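Local coordinates for protein phosphoribosylaminoimidazole carboxylase (PDB 4JA0) that probably catalyses two steps of de novo purine biosynthesis, joining SAICAR synthetase and AIR carboxylase activities in one bifunctional chain, at residues V210-S213 / D214-R217. Residues are numbered along the deposited sequence; the frame is centred on the assembly and turned at random.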
ATOM      1  N   VAL A 210      25.119 -22.334  48.590  1.00 37.73           N
ATOM      2  CA  VAL A 210      24.423 -23.544  48.938  1.00 15.70           C
ATOM      3  C   VAL A 210      22.976 -23.124  49.129  1.00 18.66           C
ATOM      4  O   VAL A 210      22.697 -22.151  49.820  1.00 29.30           O
ATOM      5  CB  VAL A 210      24.981 -24.118  50.232  1.00 14.82           C
ATOM      6  CG1 VAL A 210      23.915 -24.887  50.968  1.00 21.98           C
ATOM      7  CG2 VAL A 210      26.183 -24.992  49.936  1.00 11.65           C
ATOM      8  N   ILE A 211      22.045 -23.826  48.504  1.00 14.07           N
ATOM      9  CA  ILE A 211      20.651 -23.544  48.778  1.00 15.67           C
ATOM     10  C   ILE A 211      20.054 -24.814  49.372  1.00 18.28           C
ATOM     11  O   ILE A 211      19.871 -25.802  48.662  1.00 20.26           O
ATOM     12  CB  ILE A 211      19.886 -23.084  47.504  1.00 16.46           C
ATOM     13  CG1 ILE A 211      20.674 -21.999  46.763  1.00 17.73           C
ATOM     14  CG2 ILE A 211      18.496 -22.577  47.854  1.00  7.96           C
ATOM     15  CD1 ILE A 211      20.030 -21.539  45.466  1.00  8.52           C
ATOM     16  N   ASP A 212      19.792 -24.803  50.680  1.00 17.53           N
ATOM     17  CA  ASP A 212      19.160 -25.943  51.341  1.00 16.06           C
ATOM     18  C   ASP A 212      18.034 -25.455  52.256  1.00 14.66           C
ATOM     19  O   ASP A 212      17.528 -24.349  52.062  1.00 13.79           O
ATOM     20  CB  ASP A 212      20.183 -26.793  52.116  1.00 19.89           C
ATOM     21  CG  ASP A 212      20.951 -25.997  53.172  1.00 28.94           C
ATOM     22  OD1 ASP A 212      20.389 -25.011  53.689  1.00 27.87           O
ATOM     23  OD2 ASP A 212      22.093 -26.389  53.532  1.00 14.79           O
ATOM     24  N   SER A 213      17.641 -26.259  53.245  1.00 19.49           N
ATOM     25  CA  SER A 213      16.583 -25.838  54.171  1.00 17.08           C
ATOM     26  C   SER A 213      17.034 -24.775  55.146  1.00 11.30           C
ATOM     27  O   SER A 213      16.224 -24.270  55.923  1.00 14.44           O
ATOM     28  CB  SER A 213      15.965 -27.002  54.933  1.00  7.20           C
ATOM     29  OG  SER A 213      15.189 -27.816  54.078  1.00 19.50           O
ATOM     30  N   ASP A 214      18.315 -24.424  55.102  1.00  9.16           N
ATOM     31  CA  ASP A 214      18.806 -23.306  55.903  1.00 19.32           C
ATOM     32  C   ASP A 214      18.693 -21.999  55.115  1.00 13.61           C
ATOM     33  O   ASP A 214      18.687 -20.925  55.685  1.00  9.34           O
ATOM     34  CB  ASP A 214      20.262 -23.550  56.325  1.00 26.96           C
ATOM     35  CG  ASP A 214      20.418 -24.770  57.241  1.00 54.36           C
ATOM     36  OD1 ASP A 214      19.485 -25.059  58.026  1.00 51.38           O
ATOM     37  OD2 ASP A 214      21.465 -25.452  57.167  1.00 51.26           O
ATOM     38  N   SER A 215      18.520 -22.116  53.805  1.00 17.80           N
ATOM     39  CA  SER A 215      18.530 -20.972  52.915  1.00  6.29           C
ATOM     40  C   SER A 215      17.153 -20.353  52.723  1.00  7.60           C
ATOM     41  O   SER A 215      17.039 -19.212  52.266  1.00 17.08           O
ATOM     42  CB  SER A 215      19.055 -21.393  51.537  1.00 13.51           C
ATOM     43  OG  SER A 215      20.220 -22.188  51.632  1.00 15.83           O
ATOM     44  N   TRP A 216      16.107 -21.077  53.089  1.00  5.49           N
ATOM     45  CA  TRP A 216      14.768 -20.616  52.760  1.00  3.00           C
ATOM     46  C   TRP A 216      13.716 -20.751  53.845  1.00  3.50           C
ATOM     47  O   TRP A 216      13.969 -21.258  54.934  1.00 14.19           O
ATOM     48  CB  TRP A 216      14.281 -21.281  51.465  1.00  6.81           C
ATOM     49  CG  TRP A 216      14.136 -22.789  51.508  1.00  8.64           C
ATOM     50  CD1 TRP A 216      13.722 -23.549  52.558  1.00  7.38           C
ATOM     51  CD2 TRP A 216      14.402 -23.702  50.435  1.00 11.65           C
ATOM     52  NE1 TRP A 216      13.711 -24.875  52.211  1.00  8.57           N
ATOM     53  CE2 TRP A 216      14.129 -25.001  50.915  1.00  9.36           C
ATOM     54  CE3 TRP A 216      14.837 -23.547  49.111  1.00  7.15           C
ATOM     55  CZ2 TRP A 216      14.280 -26.140  50.121  1.00  6.62           C
ATOM     56  CZ3 TRP A 216      14.983 -24.678  48.320  1.00 10.89           C
ATOM     57  CH2 TRP A 216      14.707 -25.958  48.827  1.00  9.63           C
ATOM     58  N   ARG A 217      12.518 -20.292  53.521  1.00  2.58           N
ATOM     59  CA  ARG A 217      11.385 -20.393  54.418  1.00  3.43           C
ATOM     60  C   ARG A 217      10.247 -21.075  53.653  1.00 13.46           C
ATOM     61  O   ARG A 217       9.756 -20.553  52.654  1.00 12.42           O
ATOM     62  CB  ARG A 217      11.010 -18.995  54.892  1.00  3.18           C
ATOM     63  CG  ARG A 217      10.106 -18.941  56.090  1.00 26.30           C
ATOM     64  CD  ARG A 217      10.166 -17.557  56.704  1.00 23.26           C
ATOM     65  NE  ARG A 217      11.240 -17.426  57.686  1.00 21.89           N
ATOM     66  CZ  ARG A 217      11.903 -16.296  57.946  1.00 32.67           C
ATOM     67  NH1 ARG A 217      11.644 -15.178  57.273  1.00 27.30           N
ATOM     68  NH2 ARG A 217      12.856 -16.286  58.872  1.00 34.06           N
TER
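Ser215 OG is gripped twice by the backbone ahead of it: it accepts the amide of Asp212 (N to OG 2.8 Å, 158° at the hydrogen) and donates to Val210 O at 3.1 Å, tilted from that carbonyl's plane. Its hydroxyl lies beside its own backbone N and anti to the carbonyl carbon (chi1 -46°), which swings OG back toward both partners. Residues 212-215 form a type I beta turn closed by Ser215 N to Asp212 O, 3.0 Å, with the donor well above the carbonyl plane. The carboxylate of Asp212 adds an Asx turn, its OD1 taking the amide of Asp214 (OD1 to N 2.6 Å) from above the carboxylate plane. The two acidic groups come close, Asp212 OD1 to Asp214 OD2 3.7 Å with the carboxylate planes perpendicular, and would probably repel each other if both are charged; Lys56 makes a long, weak ion pair with Asp214. Trp216 lays one indole face over the turn, and Asp212 O sits 3.5 Å above the ring plane, over its centre, while Ser213 N lies nearer the rim. Ile211 CG2 touches the six-membered ring obliquely, 4.0 Å from Trp216 CE3. A serine in place of Trp216 would probably open a gap beneath the Asp212 carbonyl and deprive Ile211 CG2 of its aromatic neighbour. The turn leads into strand 216-220 of the SAICAR synthetase part, whose neighbour, strand 188-200, bonds to the backbones of Ser215 and Arg217 and packs on Ile211 and Trp216. Helix 57-74 meets Val210, Ile211 and Trp216, and Trp183 stands edge-to-face with the indole. Helix 241-257 reaches Ser213, Asp214 and Trp216 through Phe251 and Val254, so the turn packs against two helices and the neighbouring strand.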